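Local atomic coordinates of 5' nucleotidase family protein (Staphylococcus aureus subsp. aureus, PDB entry 4Q7F), a protein that belongs to the 5' nucleotidase family, pairing a metal-binding calcineurin-like phosphoesterase domain with a C-terminal nucleotidase-family domain. Residues Cys132-Glu137 against His182-Ile187; Trp316-Ile321 against Thr376-Ile381; Pro325-Ile330 against Gly370-Val375. All coordinates share one frame; numbering follows the deposited sequence.

Contact 1. Residues Cys132-Glu137 against His182-Ile187; sequences CANIYE and HSAFEI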
loop_
_atom_site.group_PDB
_atom_site.type_symbol
_atom_site.label_atom_id
_atom_site.label_comp_id
_atom_site.label_asym_id
_atom_site.label_seq_id
_atom_site.Cartn_x
_atom_site.Cartn_y
_atom_site.Cartn_z
ATOM N N CYS A 132 2.174 -18.490 -2.609
ATOM C CA CYS A 132 3.373 -17.638 -2.414
ATOM C C CYS A 132 4.608 -18.520 -2.416
ATOM O O CYS A 132 4.913 -19.175 -1.420
ATOM C CB CYS A 132 3.289 -16.862 -1.116
ATOM S SG CYS A 132 4.707 -15.760 -0.904
ATOM N N ALA A 133 5.325 -18.532 -3.536
ATOM C CA ALA A 133 6.508 -19.382 -3.668
ATOM C C ALA A 133 7.833 -18.780 -3.171
ATOM O O ALA A 133 8.834 -19.501 -3.008
ATOM C CB ALA A 133 6.652 -19.812 -5.127
ATOM N N ASN A 134 7.856 -17.484 -2.886
ATOM C CA ASN A 134 9.121 -16.862 -2.504
ATOM C C ASN A 134 9.246 -16.297 -1.084
ATOM O O ASN A 134 10.208 -15.578 -0.775
ATOM C CB ASN A 134 9.488 -15.802 -3.541
ATOM C CG ASN A 134 8.571 -14.607 -3.506
ATOM O OD1 ASN A 134 7.382 -14.738 -3.270
ATOM N ND2 ASN A 134 9.131 -13.425 -3.728
ATOM N N ILE A 135 8.297 -16.608 -0.210
ATOM C CA ILE A 135 8.379 -16.173 1.182
ATOM C C ILE A 135 8.422 -17.435 2.002
ATOM O O ILE A 135 7.461 -18.235 1.999
ATOM C CB ILE A 135 7.192 -15.308 1.632
ATOM C CG1 ILE A 135 7.180 -13.990 0.869
ATOM C CG2 ILE A 135 7.273 -15.039 3.130
ATOM C CD1 ILE A 135 6.077 -13.032 1.277
ATOM N N TYR A 136 9.540 -17.643 2.683
ATOM C CA TYR A 136 9.725 -18.834 3.503
ATOM C C TYR A 136 9.592 -18.554 4.983
ATOM O O TYR A 136 9.996 -17.478 5.484
ATOM C CB TYR A 136 11.105 -19.445 3.240
ATOM C CG TYR A 136 11.207 -20.323 2.011
ATOM C CD1 TYR A 136 10.940 -19.831 0.736
ATOM C CD2 TYR A 136 11.633 -21.643 2.124
ATOM C CE1 TYR A 136 11.050 -20.648 -0.388
ATOM C CE2 TYR A 136 11.766 -22.454 1.011
ATOM C CZ TYR A 136 11.474 -21.958 -0.240
ATOM O OH TYR A 136 11.610 -22.794 -1.336
ATOM N N GLU A 137 9.022 -19.523 5.680
ATOM C CA GLU A 137 8.932 -19.487 7.124
ATOM C C GLU A 137 9.791 -20.679 7.555
ATOM O O GLU A 137 9.441 -21.838 7.301
ATOM C CB GLU A 137 7.504 -19.646 7.586
ATOM C CG GLU A 137 7.365 -19.588 9.092
ATOM C CD GLU A 137 5.972 -19.938 9.565
ATOM O OE1 GLU A 137 5.284 -20.754 8.921
ATOM O OE2 GLU A 137 5.581 -19.428 10.617
ATOM N N HIS A 182 12.609 -14.086 -0.648
ATOM C CA HIS A 182 13.502 -14.279 -1.783
ATOM C C HIS A 182 13.072 -13.470 -3.009
ATOM O O HIS A 182 11.885 -13.179 -3.204
ATOM C CB HIS A 182 13.563 -15.769 -2.146
ATOM C CG HIS A 182 14.032 -16.642 -1.026
ATOM N ND1 HIS A 182 15.359 -16.951 -0.828
ATOM C CD2 HIS A 182 13.348 -17.283 -0.051
ATOM C CE1 HIS A 182 15.476 -17.731 0.232
ATOM N NE2 HIS A 182 14.268 -17.952 0.718
ATOM N N SER A 183 14.056 -13.091 -3.823
ATOM C CA SER A 183 13.795 -12.389 -5.076
ATOM C C SER A 183 12.744 -13.131 -5.916
ATOM O O SER A 183 12.879 -14.335 -6.142
ATOM C CB SER A 183 15.080 -12.323 -5.890
ATOM O OG SER A 183 14.799 -12.008 -7.241
ATOM N N ALA A 184 11.725 -12.414 -6.386
ATOM C CA ALA A 184 10.683 -13.007 -7.222
ATOM C C ALA A 184 11.289 -13.446 -8.545
ATOM O O ALA A 184 10.897 -14.463 -9.098
ATOM C CB ALA A 184 9.545 -12.032 -7.460
ATOM N N PHE A 185 12.263 -12.692 -9.035
ATOM C CA PHE A 185 12.939 -13.050 -10.274
ATOM C C PHE A 185 13.656 -14.389 -10.138
ATOM O O PHE A 185 13.564 -15.249 -11.028
ATOM C CB PHE A 185 13.973 -11.980 -10.649
ATOM C CG PHE A 185 14.752 -12.303 -11.893
ATOM C CD1 PHE A 185 15.790 -13.213 -11.857
ATOM C CD2 PHE A 185 14.447 -11.693 -13.098
ATOM C CE1 PHE A 185 16.504 -13.522 -13.000
ATOM C CE2 PHE A 185 15.166 -11.988 -14.243
ATOM C CZ PHE A 185 16.195 -12.906 -14.195
ATOM N N GLU A 186 14.394 -14.554 -9.040
ATOM C CA GLU A 186 15.181 -15.778 -8.823
ATOM C C GLU A 186 14.308 -17.010 -8.639
ATOM O O GLU A 186 14.609 -18.068 -9.181
ATOM C CB GLU A 186 16.116 -15.636 -7.628
ATOM C CG GLU A 186 17.179 -14.563 -7.801
ATOM C CD GLU A 186 18.100 -14.455 -6.604
ATOM O OE1 GLU A 186 18.088 -15.371 -5.744
ATOM O OE2 GLU A 186 18.840 -13.453 -6.533
ATOM N N ILE A 187 13.239 -16.881 -7.865
ATOM C CA ILE A 187 12.347 -18.021 -7.651
ATOM C C ILE A 187 11.646 -18.393 -8.964
ATOM O O ILE A 187 11.480 -19.578 -9.275
ATOM C CB ILE A 187 11.348 -17.755 -6.515
ATOM C CG1 ILE A 187 12.098 -17.550 -5.197
ATOM C CG2 ILE A 187 10.356 -18.901 -6.385
ATOM C CD1 ILE A 187 13.049 -18.674 -4.816
#
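N134 and H182 bring the two backbones together, with their CA atoms 5.1 Å apart. Residues 132-137 run from a loop into strand 135-137. Residues 182-187 leave strand 179-181 and turn into helix 184-198. One main-chain bond joins them: H182 N donates to N134 O over 2.8 Å, with a nearly straight N-H...O angle of 172°. A second bond uses the N134 side chain. Its CG sits between the backbone N and the carbonyl carbon (chi1 69°), and ND2 donates to H182 O at 2.8 Å. N134 therefore holds both the N and the O of H182. The same ND2 also donates to T163 O, so one buried amide nitrogen ties two parts of the backbone.

The H182 ring lies beside this pair and makes an offset edge-to-face contact with Y136. The edge of the imidazole is toward the tyrosine face, and the planes are 75° apart. H182 CD2 comes within 3.6 Å of Y136 CD1. I187 CG1 rests on N134 CB at 3.6 Å, while I187 CG2 meets A133 CB at 4.0 Å. S183 is the N-cap of the helix, its OG accepting from E186 N at 3.1 Å. E228 also bonds S183 OG and the backbone N of A184 and F185, which would suit the positive end of the helix dipole.

The contact lies in the calcineurin-like phosphoesterase domain. A184 and F185 pack on helix 229-236, and A133 and N134 pack on strand 155-163. Segment 132-137 thus lies between strand 155-163 and the start of helix 184-198.

Contact 2. Residues Trp316-Ile321 against Thr376-Ile381; sequences WLDYEI and TMRDVI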
loop_
_atom_site.group_PDB
_atom_site.type_symbol
_atom_site.label_atom_id
_atom_site.label_comp_id
_atom_site.label_asym_id
_atom_site.label_seq_id
_atom_site.Cartn_x
_atom_site.Cartn_y
_atom_site.Cartn_z
ATOM N N TRP A 316 -19.844 3.360 13.860
ATOM C CA TRP A 316 -18.565 3.416 14.549
ATOM C C TRP A 316 -17.737 4.574 14.023
ATOM O O TRP A 316 -17.140 5.310 14.797
ATOM C CB TRP A 316 -17.823 2.089 14.372
ATOM C CG TRP A 316 -16.557 1.991 15.099
ATOM C CD1 TRP A 316 -16.396 1.803 16.446
ATOM C CD2 TRP A 316 -15.241 1.980 14.530
ATOM N NE1 TRP A 316 -15.059 1.704 16.746
ATOM C CE2 TRP A 316 -14.330 1.814 15.591
ATOM C CE3 TRP A 316 -14.749 2.100 13.227
ATOM C CZ2 TRP A 316 -12.950 1.775 15.390
ATOM C CZ3 TRP A 316 -13.391 2.057 13.022
ATOM C CH2 TRP A 316 -12.500 1.887 14.092
ATOM N N LEU A 317 -17.729 4.749 12.700
ATOM C CA LEU A 317 -16.989 5.840 12.099
ATOM C C LEU A 317 -17.495 7.212 12.534
ATOM O O LEU A 317 -16.729 8.173 12.576
ATOM C CB LEU A 317 -17.000 5.705 10.577
ATOM C CG LEU A 317 -16.129 4.547 10.087
ATOM C CD1 LEU A 317 -16.303 4.364 8.600
ATOM C CD2 LEU A 317 -14.655 4.791 10.422
ATOM N N ASP A 318 -18.774 7.304 12.881
ATOM C CA ASP A 318 -19.353 8.567 13.329
ATOM C C ASP A 318 -19.117 8.876 14.796
ATOM O O ASP A 318 -19.463 9.968 15.254
ATOM C CB ASP A 318 -20.869 8.590 13.040
ATOM C CG ASP A 318 -21.178 8.724 11.558
ATOM O OD1 ASP A 318 -20.292 9.199 10.800
ATOM O OD2 ASP A 318 -22.307 8.362 11.152
ATOM N N TYR A 319 -18.532 7.926 15.537
ATOM C CA TYR A 319 -18.301 8.108 16.960
ATOM C C TYR A 319 -17.470 9.361 17.172
ATOM O O TYR A 319 -16.417 9.516 16.566
ATOM C CB TYR A 319 -17.597 6.892 17.580
ATOM C CG TYR A 319 -17.290 7.094 19.044
ATOM C CD1 TYR A 319 -18.256 6.857 20.016
ATOM C CD2 TYR A 319 -16.042 7.556 19.455
ATOM C CE1 TYR A 319 -17.983 7.064 21.365
ATOM C CE2 TYR A 319 -15.757 7.759 20.797
ATOM C CZ TYR A 319 -16.730 7.509 21.746
ATOM O OH TYR A 319 -16.446 7.713 23.074
ATOM N N GLU A 320 -17.965 10.250 18.022
ATOM C CA GLU A 320 -17.283 11.506 18.290
ATOM C C GLU A 320 -16.127 11.352 19.282
ATOM O O GLU A 320 -16.314 10.888 20.406
ATOM C CB GLU A 320 -18.293 12.550 18.784
ATOM C CG GLU A 320 -17.653 13.879 19.135
ATOM C CD GLU A 320 -18.658 14.976 19.422
ATOM O OE1 GLU A 320 -19.750 14.991 18.802
ATOM O OE2 GLU A 320 -18.326 15.848 20.252
ATOM N N ILE A 321 -14.932 11.750 18.852
ATOM C CA ILE A 321 -13.745 11.676 19.683
ATOM C C ILE A 321 -13.712 12.897 20.610
ATOM O O ILE A 321 -13.613 12.757 21.830
ATOM C CB ILE A 321 -12.454 11.654 18.832
ATOM C CG1 ILE A 321 -12.513 10.542 17.762
ATOM C CG2 ILE A 321 -11.239 11.492 19.729
ATOM C CD1 ILE A 321 -12.509 9.139 18.328
ATOM N N THR A 376 -14.460 12.934 14.475
ATOM C CA THR A 376 -15.033 11.593 14.623
ATOM C C THR A 376 -13.961 10.536 14.289
ATOM O O THR A 376 -12.881 10.875 13.788
ATOM C CB THR A 376 -16.230 11.388 13.681
ATOM O OG1 THR A 376 -15.781 11.482 12.327
ATOM C CG2 THR A 376 -17.321 12.448 13.933
HETATM N N MSE A 377 -14.271 9.272 14.560
HETATM C CA MSE A 377 -13.348 8.157 14.264
HETATM C C MSE A 377 -12.961 8.211 12.784
HETATM O O MSE A 377 -11.784 8.021 12.425
HETATM C CB MSE A 377 -14.030 6.852 14.678
HETATM C CG MSE A 377 -13.174 5.608 14.449
HETATM SE SE MSE A 377 -11.359 5.757 15.249
HETATM C CE MSE A 377 -11.972 5.206 17.024
ATOM N N ARG A 378 -13.952 8.512 11.940
ATOM C CA ARG A 378 -13.785 8.651 10.472
ATOM C C ARG A 378 -12.634 9.602 10.143
ATOM O O ARG A 378 -11.780 9.300 9.334
ATOM C CB ARG A 378 -15.075 9.205 9.844
ATOM C CG ARG A 378 -15.129 9.183 8.301
ATOM C CD ARG A 378 -16.391 9.824 7.726
ATOM N NE ARG A 378 -17.586 9.262 8.333
ATOM C CZ ARG A 378 -18.225 8.186 7.901
ATOM N NH1 ARG A 378 -17.835 7.539 6.800
ATOM N NH2 ARG A 378 -19.270 7.765 8.581
ATOM N N ASP A 379 -12.637 10.755 10.792
ATOM C CA ASP A 379 -11.615 11.778 10.568
ATOM C C ASP A 379 -10.233 11.340 11.009
ATOM O O ASP A 379 -9.254 11.605 10.325
ATOM C CB ASP A 379 -12.034 13.061 11.266
ATOM C CG ASP A 379 -13.436 13.495 10.869
ATOM O OD1 ASP A 379 -13.688 13.651 9.656
ATOM O OD2 ASP A 379 -14.288 13.671 11.753
ATOM N N VAL A 380 -10.143 10.663 12.151
ATOM C CA VAL A 380 -8.860 10.204 12.668
ATOM C C VAL A 380 -8.224 9.202 11.714
ATOM O O VAL A 380 -7.026 9.268 11.425
ATOM C CB VAL A 380 -8.997 9.557 14.072
ATOM C CG1 VAL A 380 -7.703 8.862 14.470
ATOM C CG2 VAL A 380 -9.407 10.582 15.121
ATOM N N ILE A 381 -9.037 8.258 11.241
ATOM C CA ILE A 381 -8.547 7.230 10.338
ATOM C C ILE A 381 -8.088 7.829 9.003
ATOM O O ILE A 381 -7.042 7.439 8.484
ATOM C CB ILE A 381 -9.591 6.114 10.104
ATOM C CG1 ILE A 381 -9.895 5.378 11.423
ATOM C CG2 ILE A 381 -9.031 5.135 9.093
ATOM C CD1 ILE A 381 -10.996 4.322 11.359
HETATM O O HOH W 1 -18.120 10.818 10.523
#
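D318 OD1 accepts from two groups: R378 NH2 at 2.8 Å, in a salt bridge, and a water. R378 meets it with the edge of its guanidinium, but from above the carboxylate plane; the two planes are 49° apart. The water also donates to T376 OG1 and accepts from R378 NE, closing a small polar network. This is a strand-to-helix junction. T376 is both the bridge partner of E320, a non-hydrogen-bonded antiparallel pair, and the N-cap of helix 377-383. D379 OD2 accepts from T376 N at 2.8 Å, which is one half of a capping box. The same oxygen accepts from T376 OG1 at 2.7 Å.

L317 and Y319 supply acceptors for this helix start. R378 N donates to L317 O at 2.9 Å, on a lone pair in the carbonyl plane. M377 N donates to Y319 O at 2.9 Å. L317 CB lies over one face of the R378 guanidinium. R378 NH2 has a further salt bridge to E314, and D318 OD2 has one to R40, so the charges are shared among several partners.

On the apolar side M377, a selenomethionine, lies across W316. Its CG is anti to the backbone N (chi1 -179°) and sits over the six-membered ring, 3.7 Å from the centroid in a CH-pi contact. The selenium lies obliquely to this ring, in a Met-aromatic contact. I381 CD1 touches both W316 CZ3 and L317 CD2, and I321 CG1 meets V380 CG2. The M377 side chain is bent at chi3 (83°), and its CE lies 3.9 Å from W316 CZ2.

Contact 3. Residues Pro325-Ile330 against Gly370-Val375; sequences PYDMTI and GFKQVV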
loop_
_atom_site.group_PDB
_atom_site.type_symbol
_atom_site.label_atom_id
_atom_site.label_comp_id
_atom_site.label_asym_id
_atom_site.label_seq_id
_atom_site.Cartn_x
_atom_site.Cartn_y
_atom_site.Cartn_z
ATOM N N PRO A 325 -11.731 23.654 19.877
ATOM C CA PRO A 325 -12.212 25.040 19.846
ATOM C C PRO A 325 -11.923 25.782 18.531
ATOM O O PRO A 325 -12.313 26.938 18.395
ATOM C CB PRO A 325 -11.476 25.695 21.016
ATOM C CG PRO A 325 -10.245 24.885 21.216
ATOM C CD PRO A 325 -10.474 23.513 20.634
ATOM N N TYR A 326 -11.258 25.126 17.577
ATOM C CA TYR A 326 -10.939 25.747 16.290
ATOM C C TYR A 326 -10.777 24.716 15.173
ATOM O O TYR A 326 -10.559 23.522 15.430
ATOM C CB TYR A 326 -9.657 26.560 16.411
ATOM C CG TYR A 326 -8.533 25.771 17.014
ATOM C CD1 TYR A 326 -7.735 24.953 16.229
ATOM C CD2 TYR A 326 -8.277 25.829 18.380
ATOM C CE1 TYR A 326 -6.709 24.215 16.784
ATOM C CE2 TYR A 326 -7.251 25.097 18.943
ATOM C CZ TYR A 326 -6.472 24.291 18.137
ATOM O OH TYR A 326 -5.450 23.559 18.684
ATOM N N ASP A 327 -10.867 25.195 13.932
ATOM C CA ASP A 327 -10.747 24.342 12.761
ATOM C C ASP A 327 -9.279 24.155 12.366
ATOM O O ASP A 327 -8.476 25.093 12.459
ATOM C CB ASP A 327 -11.504 24.951 11.578
ATOM C CG ASP A 327 -11.542 24.031 10.388
ATOM O OD1 ASP A 327 -12.414 23.145 10.359
ATOM O OD2 ASP A 327 -10.717 24.204 9.468
HETATM N N MSE A 328 -8.951 22.943 11.916
HETATM C CA MSE A 328 -7.608 22.596 11.462
HETATM C C MSE A 328 -7.717 21.853 10.149
HETATM O O MSE A 328 -6.976 20.899 9.894
HETATM C CB MSE A 328 -6.937 21.676 12.479
HETATM C CG MSE A 328 -6.392 22.424 13.689
HETATM SE SE MSE A 328 -5.180 21.235 14.689
HETATM C CE MSE A 328 -6.354 19.675 14.933
ATOM N N THR A 329 -8.641 22.277 9.297
ATOM C CA THR A 329 -8.838 21.609 8.027
ATOM C C THR A 329 -7.707 21.942 7.060
ATOM O O THR A 329 -7.114 23.003 7.126
ATOM C CB THR A 329 -10.197 21.992 7.394
ATOM O OG1 THR A 329 -11.261 21.470 8.203
ATOM C CG2 THR A 329 -10.341 21.417 6.001
ATOM N N ILE A 330 -7.412 20.994 6.186
ATOM C CA ILE A 330 -6.434 21.173 5.138
ATOM C C ILE A 330 -7.216 21.388 3.844
ATOM O O ILE A 330 -7.839 20.465 3.323
ATOM C CB ILE A 330 -5.509 19.950 5.035
ATOM C CG1 ILE A 330 -4.600 19.909 6.271
ATOM C CG2 ILE A 330 -4.682 20.011 3.753
ATOM C CD1 ILE A 330 -3.713 18.692 6.362
ATOM N N GLY A 370 -7.161 16.874 7.494
ATOM C CA GLY A 370 -7.111 17.598 8.763
ATOM C C GLY A 370 -8.370 17.385 9.581
ATOM O O GLY A 370 -9.183 16.497 9.272
ATOM N N PHE A 371 -8.531 18.172 10.641
ATOM C CA PHE A 371 -9.714 18.057 11.473
ATOM C C PHE A 371 -10.568 19.331 11.451
ATOM O O PHE A 371 -10.058 20.443 11.412
ATOM C CB PHE A 371 -9.401 17.795 12.951
ATOM C CG PHE A 371 -8.654 16.517 13.247
ATOM C CD1 PHE A 371 -8.846 15.366 12.513
ATOM C CD2 PHE A 371 -7.849 16.450 14.373
ATOM C CE1 PHE A 371 -8.175 14.192 12.841
ATOM C CE2 PHE A 371 -7.189 15.286 14.715
ATOM C CZ PHE A 371 -7.347 14.153 13.944
ATOM N N LYS A 372 -11.875 19.130 11.496
ATOM C CA LYS A 372 -12.813 20.222 11.640
ATOM C C LYS A 372 -12.943 20.298 13.152
ATOM O O LYS A 372 -12.265 19.548 13.860
ATOM C CB LYS A 372 -14.159 19.881 11.016
ATOM C CG LYS A 372 -14.122 19.624 9.519
ATOM C CD LYS A 372 -15.440 19.050 9.014
ATOM C CE LYS A 372 -15.678 17.654 9.583
ATOM N NZ LYS A 372 -16.945 17.051 9.108
ATOM N N GLN A 373 -13.818 21.158 13.650
ATOM C CA GLN A 373 -13.986 21.292 15.084
ATOM C C GLN A 373 -14.510 20.001 15.703
ATOM O O GLN A 373 -14.057 19.606 16.778
ATOM C CB GLN A 373 -14.881 22.481 15.430
ATOM C CG GLN A 373 -14.328 23.788 14.901
ATOM C CD GLN A 373 -15.012 25.009 15.479
ATOM O OE1 GLN A 373 -15.392 25.036 16.654
ATOM N NE2 GLN A 373 -15.124 26.051 14.668
ATOM N N VAL A 374 -15.450 19.335 15.039
ATOM C CA VAL A 374 -15.946 18.066 15.549
ATOM C C VAL A 374 -15.093 16.995 14.880
ATOM O O VAL A 374 -14.940 16.974 13.650
ATOM C CB VAL A 374 -17.452 17.860 15.284
ATOM C CG1 VAL A 374 -17.915 16.515 15.833
ATOM C CG2 VAL A 374 -18.253 18.990 15.918
ATOM N N VAL A 375 -14.495 16.144 15.702
ATOM C CA VAL A 375 -13.633 15.081 15.225
ATOM C C VAL A 375 -14.281 13.741 15.523
ATOM O O VAL A 375 -14.612 13.447 16.679
ATOM C CB VAL A 375 -12.261 15.113 15.906
ATOM C CG1 VAL A 375 -11.356 14.039 15.318
ATOM C CG2 VAL A 375 -11.615 16.486 15.764
#
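G370 faces M328 O so closely that a CB on the glycine would lie only 2.3 Å from this oxygen, a clash. The glycine has a positive phi of 74°, and its CA makes a CA-H...O contact of 3.5 Å with M328 O. The two strands, 328-329 and 370-371, form a short antiparallel ladder. M328 and F371 are its hydrogen-bonded pair; T329 and G370 are the non-hydrogen-bonded pair. The two bonds of the first pair differ. M328 N donates to F371 O at 2.8 Å, nearly in line with the carbonyl. F371 N donates to M328 O at 3.2 Å, coming from 71° above the carbonyl plane.

D327 forms an Asx turn at the start of the strand. Its CG is anti to the backbone N (chi1 -173°). OD2 accepts from T329 N at 2.8 Å, and OD1 accepts from T329 OG1 at 3.0 Å. D327 OD1 also lies 3.2 Å from K372 CA, just past strand 370-371. M328, a selenomethionine, runs beside F371, with CE 3.6 Å from F371 CD2. One face of the F371 ring is covered by V375 CG1, over its centre. F343, on helix 342-355, meets F371 edge-to-face and also touches M328. Both segments lie within the 5'-nucleotidase C-terminal domain, where F371 and V375 pack on L509 of helix 501-511.

Q373 CG packs on the carbonyl of Y326. Y326 O is buried by the contact and has no hydrogen-bond partner in the model. T329 N is too poorly angled to bond F371 O and is satisfied within its own segment by D327 OD2.

From the N terminus, contact 1 comes first. It closes a loop of 44 residues inside the calcineurin-like phosphoesterase domain and is complete before the others open. Contact 2 opens at W316, on helix 304-317, and closes at helix 377-383. Contact 3 is nested inside that loop, joining 325-330 to 370-375. Contacts 2 and 3 touch: I321 N and V375 O are 2.8 Å apart, probably a hydrogen bond, in the two-stranded sheet of 320-323 and 374-376. Together they tie helix 304-317 to helix 377-383 and to strands 320-323, 328-329, 370-371 and 374-376. Contact 1 lies across the chain's centre from both, its nearest atoms about 25 Å from those of contact 2.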